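Local coordinates for protein fumarate reductase iron-sulfur subunit (Mycolicibacterium smegmatis, PDB 7D6V) that holds three iron-sulfur clusters that probably carry electrons from succinate oxidation to quinone in the mycobacterial succinate dehydrogenase Sdh1, at residues C62-C74 against F81-R93. Sequence-based numbering, arbitrary orientation.
With FES (Fe2/s2 (inorganic) cluster), chain E.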
loop_
_atom_site.group_PDB
_atom_site.type_symbol
_atom_site.label_atom_id
_atom_site.label_comp_id
_atom_site.label_asym_id
_atom_site.label_seq_id
_atom_site.Cartn_x
_atom_site.Cartn_y
_atom_site.Cartn_z
ATOM N N CYS B 62 -6.898 3.487 7.382
ATOM C CA CYS B 62 -7.466 2.933 8.612
ATOM C C CYS B 62 -6.512 2.542 9.736
ATOM O O CYS B 62 -6.763 1.570 10.449
ATOM C CB CYS B 62 -8.369 1.740 8.275
ATOM S SG CYS B 62 -7.482 0.192 7.982
ATOM N N SER B 63 -5.427 3.286 9.905
ATOM C CA SER B 63 -4.508 2.992 10.995
ATOM C C SER B 63 -5.137 3.352 12.335
ATOM O O SER B 63 -5.657 4.456 12.514
ATOM C CB SER B 63 -3.203 3.759 10.804
ATOM O OG SER B 63 -2.600 3.436 9.568
ATOM N N ALA B 64 -5.086 2.419 13.280
ATOM C CA ALA B 64 -5.554 2.663 14.637
ATOM C C ALA B 64 -4.740 1.784 15.576
ATOM O O ALA B 64 -3.774 1.140 15.163
ATOM C CB ALA B 64 -7.060 2.401 14.754
ATOM N N GLU B 65 -5.121 1.763 16.847
ATOM C CA GLU B 65 -4.525 0.862 17.831
ATOM C C GLU B 65 -5.644 -0.046 18.323
ATOM O O GLU B 65 -6.487 0.370 19.122
ATOM C CB GLU B 65 -3.860 1.641 18.956
ATOM C CG GLU B 65 -2.744 2.543 18.458
ATOM C CD GLU B 65 -1.961 3.190 19.573
ATOM O OE1 GLU B 65 -2.149 2.797 20.742
ATOM O OE2 GLU B 65 -1.156 4.095 19.281
ATOM N N ILE B 66 -5.643 -1.291 17.844
ATOM C CA ILE B 66 -6.851 -2.108 17.886
ATOM C C ILE B 66 -7.090 -2.674 19.275
ATOM O O ILE B 66 -8.225 -2.682 19.762
ATOM C CB ILE B 66 -6.782 -3.220 16.826
ATOM C CG1 ILE B 66 -6.976 -2.621 15.437
ATOM C CG2 ILE B 66 -7.835 -4.274 17.091
ATOM C CD1 ILE B 66 -8.157 -1.705 15.354
ATOM N N ASN B 67 -6.061 -3.212 19.918
ATOM C CA ASN B 67 -6.202 -3.626 21.309
ATOM C C ASN B 67 -4.919 -3.296 22.067
ATOM O O ASN B 67 -4.396 -4.098 22.840
ATOM C CB ASN B 67 -6.571 -5.104 21.392
ATOM C CG ASN B 67 -7.105 -5.490 22.747
ATOM O OD1 ASN B 67 -7.170 -4.669 23.656
ATOM N ND2 ASN B 67 -7.522 -6.741 22.882
ATOM N N GLY B 68 -4.396 -2.095 21.835
ATOM C CA GLY B 68 -3.089 -1.707 22.305
ATOM C C GLY B 68 -2.000 -1.805 21.260
ATOM O O GLY B 68 -0.900 -1.290 21.485
ATOM N N ARG B 69 -2.279 -2.444 20.125
ATOM C CA ARG B 69 -1.314 -2.683 19.066
ATOM C C ARG B 69 -1.651 -1.852 17.843
ATOM O O ARG B 69 -2.800 -1.879 17.385
ATOM C CB ARG B 69 -1.292 -4.166 18.684
ATOM C CG ARG B 69 -1.510 -5.120 19.837
ATOM C CD ARG B 69 -0.269 -5.232 20.692
ATOM N NE ARG B 69 0.855 -5.770 19.933
ATOM C CZ ARG B 69 1.209 -7.050 19.929
ATOM N NH1 ARG B 69 0.528 -7.932 20.646
ATOM N NH2 ARG B 69 2.244 -7.447 19.207
ATOM N N PRO B 70 -0.693 -1.112 17.287
ATOM C CA PRO B 70 -0.950 -0.387 16.035
ATOM C C PRO B 70 -1.238 -1.324 14.872
ATOM O O PRO B 70 -0.371 -2.095 14.450
ATOM C CB PRO B 70 0.348 0.399 15.816
ATOM C CG PRO B 70 0.980 0.478 17.164
ATOM C CD PRO B 70 0.639 -0.810 17.832
ATOM N N ARG B 71 -2.458 -1.258 14.348
ATOM C CA ARG B 71 -2.934 -2.136 13.293
ATOM C C ARG B 71 -3.678 -1.328 12.238
ATOM O O ARG B 71 -3.939 -0.133 12.396
ATOM C CB ARG B 71 -3.866 -3.223 13.846
ATOM C CG ARG B 71 -3.253 -4.170 14.856
ATOM C CD ARG B 71 -2.168 -5.007 14.225
ATOM N NE ARG B 71 -2.663 -5.732 13.060
ATOM C CZ ARG B 71 -3.264 -6.915 13.109
ATOM N NH1 ARG B 71 -3.456 -7.519 14.273
ATOM N NH2 ARG B 71 -3.679 -7.491 11.990
ATOM N N LEU B 72 -4.002 -2.005 11.140
ATOM C CA LEU B 72 -4.992 -1.525 10.188
ATOM C C LEU B 72 -6.339 -2.140 10.541
ATOM O O LEU B 72 -6.430 -3.349 10.769
ATOM C CB LEU B 72 -4.610 -1.889 8.754
ATOM C CG LEU B 72 -3.359 -1.271 8.136
ATOM C CD1 LEU B 72 -3.087 -1.915 6.794
ATOM C CD2 LEU B 72 -3.514 0.230 7.988
ATOM N N MET B 73 -7.377 -1.306 10.599
ATOM C CA MET B 73 -8.693 -1.807 10.978
ATOM C C MET B 73 -9.263 -2.747 9.925
ATOM O O MET B 73 -9.973 -3.698 10.267
ATOM C CB MET B 73 -9.645 -0.641 11.230
ATOM C CG MET B 73 -9.444 0.026 12.577
ATOM S SD MET B 73 -10.596 1.365 12.917
ATOM C CE MET B 73 -9.882 2.678 11.937
ATOM N N CYS B 74 -8.932 -2.506 8.660
ATOM C CA CYS B 74 -9.430 -3.333 7.563
ATOM C C CYS B 74 -8.692 -4.665 7.408
ATOM O O CYS B 74 -9.037 -5.471 6.544
ATOM C CB CYS B 74 -9.381 -2.554 6.246
ATOM S SG CYS B 74 -7.827 -2.719 5.338
ATOM N N PHE B 81 -9.818 -12.389 18.644
ATOM C CA PHE B 81 -10.303 -12.118 19.984
ATOM C C PHE B 81 -11.411 -13.096 20.347
ATOM O O PHE B 81 -12.174 -13.540 19.487
ATOM C CB PHE B 81 -10.832 -10.688 20.078
ATOM C CG PHE B 81 -9.955 -9.678 19.408
ATOM C CD1 PHE B 81 -8.677 -9.432 19.868
ATOM C CD2 PHE B 81 -10.404 -8.994 18.293
ATOM C CE1 PHE B 81 -7.871 -8.509 19.244
ATOM C CE2 PHE B 81 -9.601 -8.072 17.665
ATOM C CZ PHE B 81 -8.333 -7.828 18.140
ATOM N N GLY B 82 -11.495 -13.424 21.629
ATOM C CA GLY B 82 -12.556 -14.282 22.103
ATOM C C GLY B 82 -13.906 -13.595 22.066
ATOM O O GLY B 82 -14.026 -12.377 21.934
ATOM N N GLU B 83 -14.955 -14.408 22.184
ATOM C CA GLU B 83 -16.310 -13.872 22.170
ATOM C C GLU B 83 -16.664 -13.159 23.468
ATOM O O GLU B 83 -17.582 -12.334 23.477
ATOM C CB GLU B 83 -17.311 -14.991 21.893
ATOM C CG GLU B 83 -17.105 -15.668 20.552
ATOM C CD GLU B 83 -18.233 -16.608 20.190
ATOM O OE1 GLU B 83 -18.166 -17.225 19.109
ATOM O OE2 GLU B 83 -19.186 -16.732 20.987
ATOM N N ASP B 84 -15.958 -13.452 24.558
ATOM C CA ASP B 84 -16.134 -12.742 25.816
ATOM C C ASP B 84 -14.986 -11.782 26.102
ATOM O O ASP B 84 -14.860 -11.297 27.229
ATOM C CB ASP B 84 -16.301 -13.736 26.967
ATOM C CG ASP B 84 -15.241 -14.819 26.960
ATOM O OD1 ASP B 84 -14.594 -15.018 25.910
ATOM O OD2 ASP B 84 -15.057 -15.476 28.005
ATOM N N GLU B 85 -14.150 -11.503 25.109
ATOM C CA GLU B 85 -13.051 -10.561 25.247
ATOM C C GLU B 85 -13.486 -9.180 24.777
ATOM O O GLU B 85 -14.216 -9.047 23.792
ATOM C CB GLU B 85 -11.843 -11.039 24.440
ATOM C CG GLU B 85 -10.634 -10.129 24.499
ATOM C CD GLU B 85 -9.371 -10.814 24.019
ATOM O OE1 GLU B 85 -9.412 -12.037 23.780
ATOM O OE2 GLU B 85 -8.336 -10.130 23.884
ATOM N N VAL B 86 -13.041 -8.152 25.491
ATOM C CA VAL B 86 -13.367 -6.771 25.153
ATOM C C VAL B 86 -12.306 -6.232 24.206
ATOM O O VAL B 86 -11.106 -6.347 24.474
ATOM C CB VAL B 86 -13.470 -5.904 26.417
ATOM C CG1 VAL B 86 -13.692 -4.447 26.044
ATOM C CG2 VAL B 86 -14.591 -6.398 27.306
ATOM N N VAL B 87 -12.745 -5.642 23.098
ATOM C CA VAL B 87 -11.844 -5.059 22.110
ATOM C C VAL B 87 -11.884 -3.545 22.256
ATOM O O VAL B 87 -12.959 -2.940 22.208
ATOM C CB VAL B 87 -12.224 -5.492 20.684
ATOM C CG1 VAL B 87 -11.135 -5.106 19.709
ATOM C CG2 VAL B 87 -12.470 -6.986 20.638
ATOM N N THR B 88 -10.717 -2.930 22.426
ATOM C CA THR B 88 -10.610 -1.512 22.757
ATOM C C THR B 88 -9.939 -0.773 21.607
ATOM O O THR B 88 -8.719 -0.857 21.441
ATOM C CB THR B 88 -9.820 -1.328 24.048
ATOM O OG1 THR B 88 -10.534 -1.933 25.129
ATOM C CG2 THR B 88 -9.616 0.145 24.346
ATOM N N VAL B 89 -10.718 -0.002 20.855
ATOM C CA VAL B 89 -10.229 0.685 19.666
ATOM C C VAL B 89 -10.017 2.155 20.005
ATOM O O VAL B 89 -10.955 2.848 20.416
ATOM C CB VAL B 89 -11.204 0.523 18.488
ATOM C CG1 VAL B 89 -10.549 0.968 17.192
ATOM C CG2 VAL B 89 -11.678 -0.912 18.391
ATOM N N THR B 90 -8.795 2.629 19.815
ATOM C CA THR B 90 -8.383 3.996 20.085
ATOM C C THR B 90 -7.619 4.532 18.887
ATOM O O THR B 90 -7.112 3.759 18.069
ATOM C CB THR B 90 -7.498 4.088 21.340
ATOM O OG1 THR B 90 -6.199 3.560 21.054
ATOM C CG2 THR B 90 -8.112 3.329 22.498
ATOM N N PRO B 91 -7.529 5.853 18.744
ATOM C CA PRO B 91 -6.706 6.424 17.674
ATOM C C PRO B 91 -5.223 6.241 17.960
ATOM O O PRO B 91 -4.809 5.805 19.036
ATOM C CB PRO B 91 -7.096 7.902 17.682
ATOM C CG PRO B 91 -7.546 8.150 19.070
ATOM C CD PRO B 91 -8.237 6.898 19.500
ATOM N N LEU B 92 -4.415 6.570 16.957
ATOM C CA LEU B 92 -2.970 6.562 17.125
ATOM C C LEU B 92 -2.564 7.553 18.208
ATOM O O LEU B 92 -3.043 8.689 18.238
ATOM C CB LEU B 92 -2.286 6.904 15.804
ATOM C CG LEU B 92 -2.632 6.033 14.597
ATOM C CD1 LEU B 92 -1.844 6.478 13.385
ATOM C CD2 LEU B 92 -2.358 4.576 14.897
ATOM N N ARG B 93 -1.675 7.122 19.098
ATOM C CA ARG B 93 -1.314 7.900 20.273
ATOM C C ARG B 93 -0.053 8.731 20.087
ATOM O O ARG B 93 0.396 9.360 21.045
ATOM C CB ARG B 93 -1.148 6.980 21.484
ATOM C CG ARG B 93 -2.453 6.447 22.034
ATOM C CD ARG B 93 -2.224 5.569 23.246
ATOM N NE ARG B 93 -2.196 6.342 24.481
ATOM C CZ ARG B 93 -1.905 5.834 25.673
ATOM N NH1 ARG B 93 -1.618 4.550 25.792
ATOM N NH2 ARG B 93 -1.905 6.609 26.745
HETATM FE FE1 FES E . -7.125 1.513 2.935
HETATM FE FE2 FES E . -7.336 -0.212 5.523
HETATM S S1 FES E . -8.720 1.188 4.466
HETATM S S2 FES E . -5.633 0.536 4.283
#
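Glu-65 and Thr-90 form a single antiparallel hydrogen-bonded pair: Glu-65 N donates to Thr-90 O at 3.1 Å, nearly straight at 169°, and the return bond from Thr-90 N to Glu-65 O is weak at 3.3 Å. The carboxylate of Glu-65 reaches along the second segment on an extended chain, and Arg-93 N donates to its OE2 at 3.1 Å, approaching from above the carboxylate plane. The same OE2 accepts from Asn-153 and forms a salt bridge with Arg-159, so three donors grip a buried oxygen, and its negative charge is probably stabilised. Arg-93 itself crosses Glu-65 at about a right angle, its aliphatic part lying against the carboxylate while NH2 bonds to Glu-23 O of the membrane anchor subunit.

In the 2Fe-2S domain, of the beta-grasp fold of plant-type ferredoxins, 63-65 and 70-72 form a small hairpin between two cluster ligands; Cys-62 SG and Cys-74 SG both bind one iron, FE2, and Cys-74 N donates to Cys-62 SG. The contact joins this hairpin to the chain that continues from the short, weakly bonded strand 86-87, which pairs in parallel with strand 4-14. Ile-66 makes much of the apolar contact: its CG2, anti to the backbone N, meets Phe-81 CZ at 3.7 Å, while CD1 lies 4.0 Å from Val-89 CG1. Leu-92 packs CD2 within 3.7 Å of Ala-64 O. Val-87 CG1 sits 3.9 Å above the plane of the Phe-81 ring, nearer its periphery than its centre.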